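Local structure of GlcNAc-alpha-1,4-Gal-releasing endo-beta-galactosidase (Clostridium perfringens, 1UPS) at residues L32-E37 and R122-K127; D36-P41 and E46-Y51; M219-T224 and Y244-I249. The protein probably hydrolyses O-glycosyl bonds as a family 16 glycoside hydrolase, an endo-beta-galactosidase that releases GlcNAc-alpha-1,4-Gal, and carries a bound calcium ion. One frame throughout, in Å; residues are numbered along the deposited sequence.

Contact 1: residues L32-E37 and R122-K127. With CA (calcium ion), chain C.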
loop_
_atom_site.group_PDB
_atom_site.type_symbol
_atom_site.label_atom_id
_atom_site.label_comp_id
_atom_site.label_asym_id
_atom_site.label_seq_id
_atom_site.Cartn_x
_atom_site.Cartn_y
_atom_site.Cartn_z
ATOM N N LEU A 32 -13.770 -11.663 -11.177
ATOM C CA LEU A 32 -14.337 -10.629 -10.312
ATOM C C LEU A 32 -15.038 -11.273 -9.107
ATOM O O LEU A 32 -15.909 -12.131 -9.282
ATOM C CB LEU A 32 -15.307 -9.743 -11.105
ATOM C CG LEU A 32 -15.905 -8.566 -10.331
ATOM C CD1 LEU A 32 -14.849 -7.483 -10.073
ATOM C CD2 LEU A 32 -17.112 -7.996 -11.086
ATOM N N ASP A 33 -14.635 -10.880 -7.895
ATOM C CA ASP A 33 -15.153 -11.475 -6.656
ATOM C C ASP A 33 -16.145 -10.579 -5.928
ATOM O O ASP A 33 -17.012 -11.084 -5.205
ATOM C CB ASP A 33 -13.984 -11.820 -5.715
ATOM C CG ASP A 33 -14.356 -12.797 -4.624
ATOM O OD1 ASP A 33 -14.855 -13.918 -4.920
ATOM O OD2 ASP A 33 -14.148 -12.536 -3.418
ATOM N N PHE A 34 -15.989 -9.264 -6.107
ATOM C CA PHE A 34 -16.821 -8.239 -5.461
ATOM C C PHE A 34 -16.829 -6.994 -6.315
ATOM O O PHE A 34 -15.793 -6.594 -6.859
ATOM C CB PHE A 34 -16.283 -7.865 -4.073
ATOM C CG PHE A 34 -17.066 -6.743 -3.383
ATOM C CD1 PHE A 34 -16.650 -5.418 -3.484
ATOM C CD2 PHE A 34 -18.218 -7.029 -2.655
ATOM C CE1 PHE A 34 -17.378 -4.381 -2.851
ATOM C CE2 PHE A 34 -18.948 -6.020 -2.011
ATOM C CZ PHE A 34 -18.525 -4.692 -2.102
ATOM N N SER A 35 -17.994 -6.366 -6.431
ATOM C CA SER A 35 -18.025 -5.031 -6.990
ATOM C C SER A 35 -19.191 -4.218 -6.465
ATOM O O SER A 35 -20.257 -4.761 -6.140
ATOM C CB SER A 35 -18.062 -5.068 -8.514
ATOM O OG SER A 35 -19.272 -5.627 -8.948
ATOM N N ASP A 36 -18.959 -2.915 -6.360
ATOM C CA ASP A 36 -20.030 -1.965 -6.213
ATOM C C ASP A 36 -19.741 -0.831 -7.177
ATOM O O ASP A 36 -18.727 -0.138 -7.051
ATOM C CB ASP A 36 -20.146 -1.464 -4.768
ATOM C CG ASP A 36 -21.479 -0.813 -4.506
ATOM O OD1 ASP A 36 -21.981 -0.858 -3.352
ATOM O OD2 ASP A 36 -22.109 -0.258 -5.430
ATOM N N GLU A 37 -20.631 -0.657 -8.160
ATOM C CA GLU A 37 -20.494 0.414 -9.145
ATOM C C GLU A 37 -21.090 1.741 -8.659
ATOM O O GLU A 37 -21.037 2.757 -9.366
ATOM C CB GLU A 37 -21.093 -0.032 -10.496
ATOM C CG GLU A 37 -20.475 -1.336 -11.029
ATOM C CD GLU A 37 -19.002 -1.197 -11.396
ATOM O OE1 GLU A 37 -18.231 -2.137 -11.107
ATOM O OE2 GLU A 37 -18.611 -0.146 -11.959
ATOM N N ARG A 122 -21.420 -9.641 7.715
ATOM C CA ARG A 122 -20.284 -9.512 6.816
ATOM C C ARG A 122 -20.794 -9.288 5.400
ATOM O O ARG A 122 -21.258 -10.236 4.734
ATOM C CB ARG A 122 -19.370 -10.753 6.877
ATOM C CG ARG A 122 -18.939 -11.144 8.308
ATOM C CD ARG A 122 -18.240 -12.477 8.388
ATOM N NE ARG A 122 -16.840 -12.466 7.958
ATOM C CZ ARG A 122 -15.799 -12.470 8.791
ATOM N NH1 ARG A 122 -14.562 -12.512 8.308
ATOM N NH2 ARG A 122 -15.994 -12.417 10.112
ATOM N N GLY A 123 -20.732 -8.031 4.963
ATOM C CA GLY A 123 -21.067 -7.652 3.595
ATOM C C GLY A 123 -20.035 -8.175 2.617
ATOM O O GLY A 123 -20.374 -8.844 1.618
ATOM N N TYR A 124 -18.769 -7.871 2.895
ATOM C CA TYR A 124 -17.650 -8.424 2.143
ATOM C C TYR A 124 -16.391 -8.469 2.991
ATOM O O TYR A 124 -15.840 -7.428 3.364
ATOM C CB TYR A 124 -17.374 -7.627 0.856
ATOM C CG TYR A 124 -16.311 -8.290 -0.008
ATOM C CD1 TYR A 124 -16.559 -9.523 -0.623
ATOM C CD2 TYR A 124 -15.052 -7.697 -0.191
ATOM C CE1 TYR A 124 -15.587 -10.145 -1.406
ATOM C CE2 TYR A 124 -14.061 -8.321 -0.958
ATOM C CZ TYR A 124 -14.348 -9.543 -1.568
ATOM O OH TYR A 124 -13.399 -10.169 -2.339
ATOM N N THR A 125 -15.948 -9.680 3.304
ATOM C CA THR A 125 -14.674 -9.878 3.981
ATOM C C THR A 125 -13.906 -10.924 3.189
ATOM O O THR A 125 -14.488 -11.945 2.769
ATOM C CB THR A 125 -14.882 -10.395 5.425
ATOM O OG1 THR A 125 -15.720 -11.556 5.389
ATOM C CG2 THR A 125 -15.685 -9.374 6.286
ATOM N N THR A 126 -12.607 -10.715 3.007
ATOM C CA THR A 126 -11.816 -11.660 2.211
ATOM C C THR A 126 -10.333 -11.631 2.583
ATOM O O THR A 126 -9.885 -10.692 3.241
ATOM C CB THR A 126 -12.052 -11.384 0.687
ATOM O OG1 THR A 126 -11.760 -12.561 -0.090
ATOM C CG2 THR A 126 -11.062 -10.350 0.149
ATOM N N LYS A 127 -9.588 -12.660 2.174
ATOM C CA LYS A 127 -8.133 -12.675 2.338
ATOM C C LYS A 127 -7.485 -12.786 0.952
ATOM O O LYS A 127 -7.768 -13.735 0.206
ATOM C CB LYS A 127 -7.719 -13.853 3.236
ATOM C CG LYS A 127 -6.202 -14.041 3.397
ATOM C CD LYS A 127 -5.826 -15.255 4.292
ATOM C CE LYS A 127 -6.290 -16.578 3.704
ATOM N NZ LYS A 127 -6.162 -17.701 4.691
HETATM CA CA CA C . -20.002 4.215 -10.858
HETATM O O HOH W 1 -13.993 -13.711 -1.049
HETATM O O HOH W 2 -19.099 2.477 -12.210
HETATM O O HOH W 3 -20.339 5.238 -13.097
#

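Contact 2: residues D36-P41 and E46-Y51. With CA (calcium ion), chain C.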
loop_
_atom_site.group_PDB
_atom_site.type_symbol
_atom_site.label_atom_id
_atom_site.label_comp_id
_atom_site.label_asym_id
_atom_site.label_seq_id
_atom_site.Cartn_x
_atom_site.Cartn_y
_atom_site.Cartn_z
ATOM N N ASP A 36 -18.959 -2.915 -6.360
ATOM C CA ASP A 36 -20.030 -1.965 -6.213
ATOM C C ASP A 36 -19.741 -0.831 -7.177
ATOM O O ASP A 36 -18.727 -0.138 -7.051
ATOM C CB ASP A 36 -20.146 -1.464 -4.768
ATOM C CG ASP A 36 -21.479 -0.813 -4.506
ATOM O OD1 ASP A 36 -21.981 -0.858 -3.352
ATOM O OD2 ASP A 36 -22.109 -0.258 -5.430
ATOM N N GLU A 37 -20.631 -0.657 -8.160
ATOM C CA GLU A 37 -20.494 0.414 -9.145
ATOM C C GLU A 37 -21.090 1.741 -8.659
ATOM O O GLU A 37 -21.037 2.757 -9.366
ATOM C CB GLU A 37 -21.093 -0.032 -10.496
ATOM C CG GLU A 37 -20.475 -1.336 -11.029
ATOM C CD GLU A 37 -19.002 -1.197 -11.396
ATOM O OE1 GLU A 37 -18.231 -2.137 -11.107
ATOM O OE2 GLU A 37 -18.611 -0.146 -11.959
ATOM N N PHE A 38 -21.621 1.740 -7.432
ATOM C CA PHE A 38 -22.061 2.959 -6.736
ATOM C C PHE A 38 -22.941 3.885 -7.581
ATOM O O PHE A 38 -22.757 5.090 -7.572
ATOM C CB PHE A 38 -20.859 3.750 -6.187
ATOM C CG PHE A 38 -20.130 3.068 -5.037
ATOM C CD1 PHE A 38 -18.739 2.947 -5.064
ATOM C CD2 PHE A 38 -20.828 2.584 -3.925
ATOM C CE1 PHE A 38 -18.036 2.332 -4.006
ATOM C CE2 PHE A 38 -20.138 1.978 -2.837
ATOM C CZ PHE A 38 -18.754 1.848 -2.874
ATOM N N ASN A 39 -23.893 3.334 -8.309
ATOM C CA ASN A 39 -24.719 4.219 -9.134
ATOM C C ASN A 39 -25.890 4.866 -8.378
ATOM O O ASN A 39 -26.436 5.905 -8.813
ATOM C CB ASN A 39 -25.107 3.540 -10.445
ATOM C CG ASN A 39 -23.877 3.113 -11.275
ATOM O OD1 ASN A 39 -22.862 3.834 -11.363
ATOM N ND2 ASN A 39 -23.961 1.927 -11.867
ATOM N N GLY A 40 -26.233 4.286 -7.227
ATOM C CA GLY A 40 -27.307 4.809 -6.393
ATOM C C GLY A 40 -28.670 4.566 -7.011
ATOM O O GLY A 40 -28.748 3.861 -8.015
ATOM N N PRO A 41 -29.725 5.178 -6.466
ATOM C CA PRO A 41 -29.616 6.220 -5.435
ATOM C C PRO A 41 -29.588 5.712 -3.991
ATOM O O PRO A 41 -29.578 6.526 -3.059
ATOM C CB PRO A 41 -30.892 7.030 -5.660
ATOM C CG PRO A 41 -31.886 6.002 -6.071
ATOM C CD PRO A 41 -31.133 4.940 -6.850
ATOM N N GLU A 46 -26.845 -5.120 1.279
ATOM C CA GLU A 46 -26.278 -6.460 1.285
ATOM C C GLU A 46 -24.749 -6.393 1.274
ATOM O O GLU A 46 -24.081 -7.395 1.546
ATOM C CB GLU A 46 -26.811 -7.292 0.100
ATOM C CG GLU A 46 -28.273 -7.730 0.242
ATOM C CD GLU A 46 -28.556 -8.517 1.518
ATOM O OE1 GLU A 46 -29.556 -8.200 2.204
ATOM O OE2 GLU A 46 -27.792 -9.461 1.838
ATOM N N LYS A 47 -24.191 -5.216 0.984
ATOM C CA LYS A 47 -22.728 -5.050 0.894
ATOM C C LYS A 47 -22.154 -4.145 1.986
ATOM O O LYS A 47 -21.021 -4.359 2.449
ATOM C CB LYS A 47 -22.348 -4.479 -0.480
ATOM C CG LYS A 47 -22.727 -5.382 -1.640
ATOM C CD LYS A 47 -22.391 -4.789 -3.002
ATOM C CE LYS A 47 -22.724 -5.837 -4.104
ATOM N NZ LYS A 47 -22.772 -5.259 -5.467
ATOM N N TRP A 48 -22.929 -3.128 2.374
ATOM C CA TRP A 48 -22.445 -2.054 3.257
ATOM C C TRP A 48 -23.398 -1.739 4.400
ATOM O O TRP A 48 -24.634 -1.814 4.246
ATOM C CB TRP A 48 -22.249 -0.742 2.464
ATOM C CG TRP A 48 -21.361 -0.888 1.277
ATOM C CD1 TRP A 48 -21.752 -1.016 -0.030
ATOM C CD2 TRP A 48 -19.931 -0.946 1.278
ATOM N NE1 TRP A 48 -20.648 -1.134 -0.844
ATOM C CE2 TRP A 48 -19.518 -1.119 -0.068
ATOM C CE3 TRP A 48 -18.948 -0.879 2.285
ATOM C CZ2 TRP A 48 -18.169 -1.198 -0.442
ATOM C CZ3 TRP A 48 -17.597 -0.965 1.917
ATOM C CH2 TRP A 48 -17.224 -1.137 0.558
ATOM N N THR A 49 -22.813 -1.337 5.526
ATOM C CA THR A 49 -23.543 -0.585 6.529
ATOM C C THR A 49 -23.081 0.881 6.531
ATOM O O THR A 49 -21.927 1.170 6.206
ATOM C CB THR A 49 -23.441 -1.260 7.918
ATOM O OG1 THR A 49 -24.301 -0.567 8.837
ATOM C CG2 THR A 49 -22.020 -1.157 8.539
ATOM N N ASP A 50 -23.988 1.801 6.857
ATOM C CA ASP A 50 -23.658 3.232 6.846
ATOM C C ASP A 50 -23.446 3.797 8.258
ATOM O O ASP A 50 -23.831 4.922 8.579
ATOM C CB ASP A 50 -24.664 4.046 6.012
ATOM C CG ASP A 50 -26.106 3.823 6.423
ATOM O OD1 ASP A 50 -26.997 4.463 5.796
ATOM O OD2 ASP A 50 -26.450 3.030 7.327
ATOM N N TYR A 51 -22.791 3.000 9.092
ATOM C CA TYR A 51 -22.373 3.445 10.410
ATOM C C TYR A 51 -20.881 3.196 10.578
ATOM O O TYR A 51 -20.358 2.158 10.117
ATOM C CB TYR A 51 -23.119 2.665 11.487
ATOM C CG TYR A 51 -24.595 2.990 11.589
ATOM C CD1 TYR A 51 -25.521 2.384 10.735
ATOM C CD2 TYR A 51 -25.066 3.873 12.558
ATOM C CE1 TYR A 51 -26.884 2.681 10.825
ATOM C CE2 TYR A 51 -26.432 4.171 12.666
ATOM C CZ TYR A 51 -27.328 3.565 11.798
ATOM O OH TYR A 51 -28.673 3.833 11.906
HETATM CA CA CA C . -20.002 4.215 -10.858
HETATM O O HOH W 2 -19.099 2.477 -12.210
HETATM O O HOH W 3 -20.339 5.238 -13.097
#

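Contact 3: residues M219-T224 and Y244-I249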
loop_
_atom_site.group_PDB
_atom_site.type_symbol
_atom_site.label_atom_id
_atom_site.label_comp_id
_atom_site.label_asym_id
_atom_site.label_seq_id
_atom_site.Cartn_x
_atom_site.Cartn_y
_atom_site.Cartn_z
ATOM N N MET A 219 -4.607 -1.919 -4.696
ATOM C CA MET A 219 -3.673 -2.711 -3.920
ATOM C C MET A 219 -3.813 -4.182 -4.302
ATOM O O MET A 219 -4.919 -4.746 -4.269
ATOM C CB MET A 219 -3.939 -2.561 -2.410
ATOM C CG MET A 219 -3.112 -3.577 -1.580
ATOM S SD MET A 219 -3.566 -3.557 0.181
ATOM C CE MET A 219 -5.136 -4.353 0.115
ATOM N N GLU A 220 -2.689 -4.815 -4.628
ATOM C CA GLU A 220 -2.675 -6.270 -4.719
ATOM C C GLU A 220 -2.053 -6.828 -3.446
ATOM O O GLU A 220 -0.897 -6.530 -3.110
ATOM C CB GLU A 220 -1.932 -6.784 -5.970
ATOM C CG GLU A 220 -2.104 -8.300 -6.121
ATOM C CD GLU A 220 -2.070 -8.792 -7.564
ATOM O OE1 GLU A 220 -2.929 -9.618 -7.946
ATOM O OE2 GLU A 220 -1.183 -8.366 -8.309
ATOM N N TRP A 221 -2.852 -7.615 -2.735
ATOM C CA TRP A 221 -2.482 -8.182 -1.442
ATOM C C TRP A 221 -2.291 -9.676 -1.680
ATOM O O TRP A 221 -3.232 -10.386 -2.023
ATOM C CB TRP A 221 -3.600 -7.881 -0.433
ATOM C CG TRP A 221 -3.630 -8.685 0.866
ATOM C CD1 TRP A 221 -2.584 -9.304 1.520
ATOM C CD2 TRP A 221 -4.780 -8.902 1.668
ATOM N NE1 TRP A 221 -3.038 -9.899 2.679
ATOM C CE2 TRP A 221 -4.385 -9.677 2.791
ATOM C CE3 TRP A 221 -6.131 -8.543 1.540
ATOM C CZ2 TRP A 221 -5.293 -10.105 3.770
ATOM C CZ3 TRP A 221 -7.026 -8.947 2.520
ATOM C CH2 TRP A 221 -6.601 -9.723 3.625
ATOM N N THR A 222 -1.048 -10.127 -1.562
ATOM C CA THR A 222 -0.706 -11.537 -1.759
ATOM C C THR A 222 -0.140 -12.066 -0.434
ATOM O O THR A 222 0.083 -11.296 0.493
ATOM C CB THR A 222 0.353 -11.713 -2.869
ATOM O OG1 THR A 222 1.619 -11.217 -2.402
ATOM C CG2 THR A 222 0.028 -10.851 -4.095
ATOM N N PRO A 223 0.123 -13.364 -0.350
ATOM C CA PRO A 223 0.797 -13.924 0.825
ATOM C C PRO A 223 2.177 -13.316 1.092
ATOM O O PRO A 223 2.686 -13.457 2.210
ATOM C CB PRO A 223 0.928 -15.407 0.460
ATOM C CG PRO A 223 -0.210 -15.645 -0.426
ATOM C CD PRO A 223 -0.254 -14.417 -1.314
ATOM N N THR A 224 2.759 -12.644 0.103
ATOM C CA THR A 224 4.125 -12.121 0.204
ATOM C C THR A 224 4.217 -10.615 0.493
ATOM O O THR A 224 5.154 -10.155 1.178
ATOM C CB THR A 224 4.879 -12.442 -1.112
ATOM O OG1 THR A 224 5.077 -13.856 -1.188
ATOM C CG2 THR A 224 6.307 -11.890 -1.099
ATOM N N TYR A 244 -5.230 -13.285 7.175
ATOM C CA TYR A 244 -6.595 -13.530 7.653
ATOM C C TYR A 244 -7.532 -12.602 6.906
ATOM O O TYR A 244 -7.078 -11.690 6.214
ATOM C CB TYR A 244 -6.725 -13.274 9.169
ATOM C CG TYR A 244 -5.892 -12.129 9.650
ATOM C CD1 TYR A 244 -6.328 -10.805 9.498
ATOM C CD2 TYR A 244 -4.646 -12.358 10.237
ATOM C CE1 TYR A 244 -5.538 -9.739 9.934
ATOM C CE2 TYR A 244 -3.852 -11.290 10.681
ATOM C CZ TYR A 244 -4.311 -9.996 10.525
ATOM O OH TYR A 244 -3.539 -8.943 10.944
ATOM N N GLU A 245 -8.830 -12.835 7.042
ATOM C CA GLU A 245 -9.820 -12.023 6.329
ATOM C C GLU A 245 -9.854 -10.614 6.903
ATOM O O GLU A 245 -9.656 -10.425 8.102
ATOM C CB GLU A 245 -11.209 -12.655 6.417
ATOM C CG GLU A 245 -11.306 -13.982 5.671
ATOM C CD GLU A 245 -12.723 -14.346 5.277
ATOM O OE1 GLU A 245 -13.672 -13.659 5.696
ATOM O OE2 GLU A 245 -12.887 -15.353 4.549
ATOM N N MET A 246 -10.105 -9.643 6.028
ATOM C CA MET A 246 -10.187 -8.232 6.404
ATOM C C MET A 246 -11.462 -7.636 5.843
ATOM O O MET A 246 -11.948 -8.066 4.777
ATOM C CB MET A 246 -8.974 -7.463 5.859
ATOM C CG MET A 246 -7.643 -7.916 6.482
ATOM S SD MET A 246 -6.220 -7.038 5.772
ATOM C CE MET A 246 -6.136 -5.597 6.919
ATOM N N GLY A 247 -11.994 -6.643 6.561
ATOM C CA GLY A 247 -13.165 -5.899 6.130
ATOM C C GLY A 247 -12.736 -4.541 5.621
ATOM O O GLY A 247 -11.602 -4.134 5.865
ATOM N N THR A 248 -13.644 -3.847 4.930
ATOM C CA THR A 248 -13.323 -2.587 4.254
ATOM C C THR A 248 -14.100 -1.427 4.841
ATOM O O THR A 248 -15.292 -1.556 5.118
ATOM C CB THR A 248 -13.672 -2.721 2.737
ATOM O OG1 THR A 248 -12.802 -3.706 2.151
ATOM C CG2 THR A 248 -13.349 -1.407 1.964
ATOM N N ILE A 249 -13.422 -0.290 4.987
ATOM C CA ILE A 249 -14.077 0.962 5.387
ATOM C C ILE A 249 -13.763 2.022 4.342
ATOM O O ILE A 249 -12.614 2.140 3.901
ATOM C CB ILE A 249 -13.552 1.433 6.786
ATOM C CG1 ILE A 249 -13.749 0.312 7.838
ATOM C CG2 ILE A 249 -14.203 2.797 7.173
ATOM C CD1 ILE A 249 -13.204 0.651 9.238
#

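Contact 1: residues L32-E37 and R122-K127
The carboxylate oxygen OD2 of D33 is gripped twice. It accepts from the Y124 hydroxyl, with OH and D33 OD2 2.7 Å apart, the approach being made on the anti lone pair, away from OD1. Water 1 gives D33 OD2 a second hydrogen bond at 2.6 Å and also bonds T126 OG1, itself bonded to K278. The OH-OD2 bond anchors the phenol end of Y124, and OD2 lies in the plane of its ring, off the edge. The carboxylate is turned 63° from that ring.

Next along the strand, F34 takes a face of the same tyrosine. Its CG lies opposite the backbone N (chi1 177°), which lays the ring over Y124. The rings form an offset stack, centroids 4.5 Å apart, with planes 24° from parallel. F34 CB sits almost over the middle of the Y124 ring, 3.6 Å from its centroid, a CH-pi contact, while CD2 lies 3.5 Å from Y124 CG. Two successive residues can face Y124 because both pair with V276 in a classic beta bulge. The contact thus ties strand 30-36, antiparallel to strand 267-279, to the loop from strand 121-122 into strand 129-136, with V276 also against Y124.

Contact 2: residues D36-P41 and E46-Y51
Two hydrogen bonds spread the carboxylate of D36 between a tryptophan and its own chain. W48 NE1 donates to D36 OD1 at 2.9 Å, close to the plane of the indole but with a bent N-H...O angle of 137°. The other oxygen, OD2, accepts from F38 N at 2.9 Å, which makes an Asx turn and bends the chain just after strand 30-36. Both donors come from the anti side and out of the carboxylate plane. The two bonds together hold this buried group against rotation.

The charged neighbour is K47, whose extended chain passes D36 with CD 4.0 Å from OD1. Its NZ remains 4.9 Å from that oxygen and bonds instead to the carbonyl of S35, but the positive charge probably still favours an ionised D36.

Apolar contact is made by F38 and W48. With CG anti to its carbonyl carbon (chi1 -69°), F38 carries its ring end to the indole, CZ coming 3.9 Å from W48 CZ2. The side chains cross at about a right angle, ring planes 33° apart, neither stacked nor edge-to-face.

E37 O binds calcium at 2.3 Å; N39, G72, D272 and waters 2 and 3 complete the site. From this loop between strands 30-36 and 66-70, F38 and W48 reach M274 on strand 267-279 and L250 on strand 246-254, and W48 also meets I98 on strand 94-99.

Contact 3: residues M219-T224 and Y244-I249
W221 and M246 meet in a Met-aromatic contact between the two antiparallel sheets of the beta-sandwich that family 16 enzymes share with the concanavalin clan. W221 stands at the end of strand 215-221 in one sheet, M246 at the start of strand 246-254 in the other. Both CB atoms point across the gap, but the backbones stay well separated, with 11.0 Å between the CA atoms of the two residues, and the long side chains do the bridging.

The tight part is the far rim of the indole. M246 SD lies over a face of the six-membered ring, 3.9 Å from its centroid and 28° off the normal. Its CG also comes within 3.5 Å of W221 CH2, so the thioether lies across the indole with two atoms and does not meet it with the sulfur alone. M246 CG lies opposite its carbonyl carbon (chi1 -65°), which brings CG and SD over the indole. The pyrrole end is fixed separately, as W221 NE1 donates to the carbonyl of P242, and Y128 meets the indole edge-to-face.

The other side is looser. Past W221 the chain leaves the strand into a partly exposed ST turn at T222, which does not touch 244-249. The CB of Y244 points away from segment 219-224, and its hydroxyl bonds to D191 and G167. Its main-chain oxygen is buried without a hydrogen-bonding partner: Y244 O lies in the indole plane at the ring edge, 3.3 Å from W221 CH2.

Along the chain, contacts 1 and 2 start from the same segment, sharing D36 and E37, and both close before contact 3 opens. Their centres are about 11 Å apart, and contact 3 lies about 11 Å from contact 1 and 20 Å from contact 2. Contact 1 is the physical middle of the series. Toward contact 2, S35 O and K47 NZ are 2.7 Å apart and F34 packs on K47 and W48; toward contact 3, T126 O and M246 N are 3.0 Å apart. Together they connect the calcium-binding edge of the family 16 domain, beside strands 30-36 and 267-279, with the sandwich interior between strands 215-221 and 246-254.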